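Local structure of 11R-lipoxygenase (Gersemia fruticosa, 3VF1) at residues A[278-290]-A[353-366]. The protein is probably a calcium-regulated, non-heme iron dioxygenase of lipid metabolism that inserts molecular oxygen into its substrate. Numbering follows the deposited sequence.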
loop_
_atom_site.group_PDB
_atom_site.type_symbol
_atom_site.label_atom_id
_atom_site.label_comp_id
_atom_site.label_asym_id
_atom_site.label_seq_id
_atom_site.Cartn_x
_atom_site.Cartn_y
_atom_site.Cartn_z
ATOM N N GLU A 278 -16.668 4.530 30.560
ATOM C CA GLU A 278 -17.082 5.327 31.710
ATOM C C GLU A 278 -16.904 6.825 31.458
ATOM O O GLU A 278 -17.603 7.647 32.049
ATOM C CB GLU A 278 -16.301 4.910 32.956
ATOM C CG GLU A 278 -14.798 5.127 32.855
ATOM C CD GLU A 278 -14.053 4.575 34.056
ATOM O OE1 GLU A 278 -12.813 4.718 34.108
ATOM O OE2 GLU A 278 -14.710 3.996 34.949
ATOM N N ASN A 279 -15.974 7.172 30.574
ATOM C CA ASN A 279 -15.692 8.571 30.267
ATOM C C ASN A 279 -16.519 9.106 29.096
ATOM O O ASN A 279 -16.209 10.160 28.541
ATOM C CB ASN A 279 -14.202 8.760 29.972
ATOM C CG ASN A 279 -13.720 7.897 28.823
ATOM O OD1 ASN A 279 -14.062 6.718 28.732
ATOM N ND2 ASN A 279 -12.926 8.481 27.933
ATOM N N PHE A 280 -17.569 8.378 28.726
ATOM C CA PHE A 280 -18.447 8.790 27.637
ATOM C C PHE A 280 -19.894 8.632 28.094
ATOM O O PHE A 280 -20.620 7.776 27.592
ATOM C CB PHE A 280 -18.182 7.928 26.400
ATOM C CG PHE A 280 -18.776 8.471 25.124
ATOM C CD1 PHE A 280 -19.221 9.779 25.033
ATOM C CD2 PHE A 280 -18.888 7.657 24.007
ATOM C CE1 PHE A 280 -19.761 10.262 23.853
ATOM C CE2 PHE A 280 -19.428 8.135 22.831
ATOM C CZ PHE A 280 -19.863 9.438 22.753
ATOM N N PRO A 281 -20.315 9.464 29.058
ATOM C CA PRO A 281 -21.607 9.327 29.740
ATOM C C PRO A 281 -22.807 9.751 28.892
ATOM O O PRO A 281 -23.468 10.738 29.211
ATOM C CB PRO A 281 -21.452 10.256 30.947
ATOM C CG PRO A 281 -20.532 11.322 30.469
ATOM C CD PRO A 281 -19.565 10.639 29.537
ATOM N N VAL A 282 -23.084 9.005 27.827
ATOM C CA VAL A 282 -24.250 9.267 26.992
ATOM C C VAL A 282 -25.504 8.733 27.670
ATOM O O VAL A 282 -25.604 7.543 27.956
ATOM C CB VAL A 282 -24.114 8.609 25.606
ATOM C CG1 VAL A 282 -25.403 8.764 24.810
ATOM C CG2 VAL A 282 -22.936 9.204 24.845
ATOM N N LYS A 283 -26.461 9.619 27.922
ATOM C CA LYS A 283 -27.704 9.234 28.578
ATOM C C LYS A 283 -28.822 9.053 27.561
ATOM O O LYS A 283 -28.850 9.717 26.525
ATOM C CB LYS A 283 -28.102 10.278 29.628
ATOM C CG LYS A 283 -27.028 10.535 30.674
ATOM C CD LYS A 283 -26.570 9.238 31.324
ATOM C CE LYS A 283 -25.440 9.470 32.310
ATOM N NZ LYS A 283 -24.933 8.184 32.871
ATOM N N ASN A 284 -29.743 8.148 27.871
ATOM C CA ASN A 284 -30.842 7.821 26.974
ATOM C C ASN A 284 -31.631 9.056 26.548
ATOM O O ASN A 284 -32.053 9.160 25.396
ATOM C CB ASN A 284 -31.771 6.805 27.642
ATOM C CG ASN A 284 -32.911 6.374 26.741
ATOM O OD1 ASN A 284 -32.701 5.695 25.737
ATOM N ND2 ASN A 284 -34.130 6.755 27.106
ATOM N N GLU A 285 -31.820 9.990 27.476
ATOM C CA GLU A 285 -32.592 11.201 27.195
ATOM C C GLU A 285 -32.008 11.958 26.008
ATOM O O GLU A 285 -32.730 12.609 25.259
ATOM C CB GLU A 285 -32.647 12.107 28.437
ATOM C CG GLU A 285 -31.824 13.403 28.355
ATOM C CD GLU A 285 -30.763 13.509 29.445
ATOM O OE1 GLU A 285 -30.846 12.756 30.439
ATOM O OE2 GLU A 285 -29.845 14.347 29.306
ATOM N N MET A 286 -30.693 11.864 25.841
ATOM C CA MET A 286 -29.998 12.626 24.816
ATOM C C MET A 286 -30.271 12.084 23.416
ATOM O O MET A 286 -30.271 12.836 22.450
ATOM C CB MET A 286 -28.489 12.608 25.076
ATOM C CG MET A 286 -28.073 13.145 26.436
ATOM S SD MET A 286 -26.323 12.866 26.759
ATOM C CE MET A 286 -26.120 13.697 28.330
ATOM N N VAL A 287 -30.523 10.785 23.306
ATOM C CA VAL A 287 -30.537 10.134 21.997
ATOM C C VAL A 287 -31.766 9.269 21.732
ATOM O O VAL A 287 -31.868 8.649 20.677
ATOM C CB VAL A 287 -29.297 9.235 21.837
ATOM C CG1 VAL A 287 -28.022 10.064 21.921
ATOM C CG2 VAL A 287 -29.296 8.144 22.896
ATOM N N GLU A 288 -32.701 9.231 22.675
ATOM C CA GLU A 288 -33.808 8.282 22.600
ATOM C C GLU A 288 -34.670 8.448 21.347
ATOM O O GLU A 288 -35.044 7.460 20.718
ATOM C CB GLU A 288 -34.689 8.378 23.846
ATOM C CG GLU A 288 -35.760 7.300 23.906
ATOM C CD GLU A 288 -36.703 7.472 25.078
ATOM O OE1 GLU A 288 -37.055 8.629 25.402
ATOM O OE2 GLU A 288 -37.092 6.447 25.680
ATOM N N LYS A 289 -34.987 9.688 20.986
ATOM C CA LYS A 289 -35.862 9.937 19.841
ATOM C C LYS A 289 -35.140 9.721 18.511
ATOM O O LYS A 289 -35.765 9.729 17.452
ATOM C CB LYS A 289 -36.460 11.347 19.906
ATOM C CG LYS A 289 -37.687 11.449 20.809
ATOM C CD LYS A 289 -38.182 12.886 20.948
ATOM C CE LYS A 289 -38.859 13.394 19.678
ATOM N NZ LYS A 289 -40.219 12.813 19.478
ATOM N N LEU A 290 -33.828 9.522 18.572
ATOM C CA LEU A 290 -33.050 9.187 17.385
ATOM C C LEU A 290 -33.126 7.688 17.107
ATOM O O LEU A 290 -32.936 7.244 15.975
ATOM C CB LEU A 290 -31.592 9.605 17.566
ATOM C CG LEU A 290 -31.350 11.089 17.831
ATOM C CD1 LEU A 290 -29.884 11.341 18.150
ATOM C CD2 LEU A 290 -31.795 11.917 16.638
ATOM N N GLN A 353 -11.637 13.237 25.589
ATOM C CA GLN A 353 -11.813 11.974 26.299
ATOM C C GLN A 353 -12.498 12.154 27.652
ATOM O O GLN A 353 -13.442 11.434 27.979
ATOM C CB GLN A 353 -10.458 11.286 26.497
ATOM C CG GLN A 353 -9.899 10.636 25.241
ATOM C CD GLN A 353 -10.661 9.388 24.842
ATOM O OE1 GLN A 353 -10.777 8.443 25.623
ATOM N NE2 GLN A 353 -11.190 9.380 23.623
ATOM N N GLN A 354 -12.024 13.119 28.434
ATOM C CA GLN A 354 -12.510 13.304 29.799
ATOM C C GLN A 354 -13.662 14.302 29.866
ATOM O O GLN A 354 -13.516 15.449 29.446
ATOM C CB GLN A 354 -11.366 13.770 30.701
ATOM C CG GLN A 354 -10.247 12.750 30.838
ATOM C CD GLN A 354 -10.726 11.445 31.445
ATOM O OE1 GLN A 354 -11.534 11.439 32.377
ATOM N NE2 GLN A 354 -10.235 10.329 30.917
ATOM N N PRO A 355 -14.815 13.868 30.405
ATOM C CA PRO A 355 -15.985 14.747 30.529
ATOM C C PRO A 355 -15.698 15.975 31.390
ATOM O O PRO A 355 -14.954 15.876 32.365
ATOM C CB PRO A 355 -17.027 13.855 31.214
ATOM C CG PRO A 355 -16.574 12.460 30.968
ATOM C CD PRO A 355 -15.083 12.518 30.928
ATOM N N GLY A 356 -16.287 17.112 31.033
ATOM C CA GLY A 356 -16.072 18.347 31.765
ATOM C C GLY A 356 -17.086 19.410 31.390
ATOM O O GLY A 356 -17.970 19.170 30.566
ATOM N N GLU A 357 -16.957 20.589 31.991
ATOM C CA GLU A 357 -17.893 21.680 31.737
ATOM C C GLU A 357 -17.739 22.228 30.319
ATOM O O GLU A 357 -18.711 22.677 29.711
ATOM C CB GLU A 357 -17.703 22.806 32.759
ATOM C CG GLU A 357 -16.351 23.498 32.692
ATOM C CD GLU A 357 -16.267 24.699 33.619
ATOM O OE1 GLU A 357 -17.330 25.176 34.073
ATOM O OE2 GLU A 357 -15.141 25.164 33.896
ATOM N N ASN A 358 -16.516 22.191 29.800
ATOM C CA ASN A 358 -16.247 22.647 28.441
ATOM C C ASN A 358 -16.151 21.478 27.464
ATOM O O ASN A 358 -15.695 21.636 26.331
ATOM C CB ASN A 358 -14.952 23.458 28.399
ATOM C CG ASN A 358 -15.016 24.707 29.258
ATOM O OD1 ASN A 358 -16.094 25.248 29.509
ATOM N ND2 ASN A 358 -13.857 25.173 29.711
ATOM N N ASN A 359 -16.586 20.304 27.911
ATOM C CA ASN A 359 -16.531 19.100 27.093
ATOM C C ASN A 359 -17.812 18.292 27.240
ATOM O O ASN A 359 -17.834 17.246 27.889
ATOM C CB ASN A 359 -15.334 18.241 27.492
ATOM C CG ASN A 359 -15.152 17.047 26.585
ATOM O OD1 ASN A 359 -15.361 17.133 25.377
ATOM N ND2 ASN A 359 -14.772 15.921 27.165
ATOM N N SER A 360 -18.879 18.786 26.624
ATOM C CA SER A 360 -20.196 18.181 26.749
ATOM C C SER A 360 -20.435 17.149 25.659
ATOM O O SER A 360 -19.619 16.986 24.752
ATOM C CB SER A 360 -21.261 19.264 26.635
ATOM O OG SER A 360 -21.207 19.861 25.350
ATOM N N ILE A 361 -21.569 16.462 25.749
ATOM C CA ILE A 361 -21.980 15.525 24.714
ATOM C C ILE A 361 -22.893 16.222 23.710
ATOM O O ILE A 361 -23.928 16.777 24.078
ATOM C CB ILE A 361 -22.703 14.309 25.317
ATOM C CG1 ILE A 361 -21.746 13.544 26.234
ATOM C CG2 ILE A 361 -23.228 13.404 24.212
ATOM C CD1 ILE A 361 -22.358 12.340 26.910
ATOM N N TRP A 362 -22.495 16.189 22.441
ATOM C CA TRP A 362 -23.255 16.822 21.372
ATOM C C TRP A 362 -24.199 15.810 20.740
ATOM O O TRP A 362 -23.879 14.630 20.635
ATOM C CB TRP A 362 -22.312 17.391 20.313
ATOM C CG TRP A 362 -21.273 18.304 20.881
ATOM C CD1 TRP A 362 -20.084 17.943 21.445
ATOM C CD2 TRP A 362 -21.327 19.734 20.944
ATOM N NE1 TRP A 362 -19.395 19.058 21.854
ATOM C CE2 TRP A 362 -20.136 20.171 21.556
ATOM C CE3 TRP A 362 -22.266 20.687 20.540
ATOM C CZ2 TRP A 362 -19.860 21.518 21.776
ATOM C CZ3 TRP A 362 -21.989 22.023 20.759
ATOM C CH2 TRP A 362 -20.797 22.427 21.371
ATOM N N THR A 363 -25.364 16.284 20.316
ATOM C CA THR A 363 -26.415 15.407 19.824
ATOM C C THR A 363 -27.385 16.194 18.945
ATOM O O THR A 363 -27.798 17.294 19.306
ATOM C CB THR A 363 -27.173 14.777 21.011
ATOM O OG1 THR A 363 -26.481 13.604 21.454
ATOM C CG2 THR A 363 -28.568 14.403 20.633
ATOM N N PRO A 364 -27.757 15.632 17.784
ATOM C CA PRO A 364 -28.627 16.352 16.844
ATOM C C PRO A 364 -30.034 16.567 17.395
ATOM O O PRO A 364 -30.767 17.424 16.910
ATOM C CB PRO A 364 -28.660 15.431 15.621
ATOM C CG PRO A 364 -28.391 14.073 16.165
ATOM C CD PRO A 364 -27.442 14.273 17.309
ATOM N N LEU A 365 -30.398 15.774 18.395
ATOM C CA LEU A 365 -31.668 15.917 19.098
ATOM C C LEU A 365 -31.705 17.118 20.049
ATOM O O LEU A 365 -32.720 17.808 20.139
ATOM C CB LEU A 365 -31.950 14.641 19.891
ATOM C CG LEU A 365 -33.367 14.449 20.424
ATOM C CD1 LEU A 365 -34.343 14.236 19.280
ATOM C CD2 LEU A 365 -33.405 13.275 21.393
ATOM N N LYS A 366 -30.601 17.366 20.750
ATOM C CA LYS A 366 -30.572 18.363 21.816
ATOM C C LYS A 366 -29.812 19.628 21.425
ATOM O O LYS A 366 -29.923 20.656 22.093
ATOM C CB LYS A 366 -29.927 17.772 23.074
ATOM C CG LYS A 366 -30.701 16.623 23.702
ATOM C CD LYS A 366 -32.080 17.064 24.162
ATOM C CE LYS A 366 -32.827 15.932 24.846
ATOM N NZ LYS A 366 -34.213 16.326 25.215
#
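Ile361 packs its CD1 methyl against Pro281, Val282 and Met286, beside the inverse gamma turn centred on Pro281. The short, weakly bonded strand 361-362 is an outermost strand of an antiparallel sheet in the lipoxygenase domain, next to strand 344-350 and away from the iron. CG1 stands anti to the carbonyl carbon (chi1 -63°), and the extended chain carries CD1 to 3.8 Å from Val282 CG2. Met286 crosses Ile361 at about a right angle, its SD 4.0 Å from both CD1 and CG2. Val282 CG2 also lies over one face of the buried Phe280 ring, displaced toward its rim.

At one end, Asn279 ND2 donates to Gln353 O at 3.0 Å, from above the carbonyl plane. The same ND2 makes a weak bond to Gln353 OE1. The two amide planes are 54° apart. Gln353 NE2 is hydrogen-bonded to Thr331 O and Asp310 OD1. With an alanine at Asn279 the donor is gone, and the Gln353 carbonyl is likely to lose its link to this loop, though the bond from Asn279 O to Gln350 NE2 could remain.

Both ends of this close-packed middle reach solvent: Pro355 beside Asn279, and Lys289 and Lys366 at the far end. There Leu365 CD1 lies 3.6 Å from Lys289 CB, and Lys366 passes its CE by Glu285 O. Leu290 crosses Pro364 obliquely, its CD1 3.7 Å from Pro364 CG.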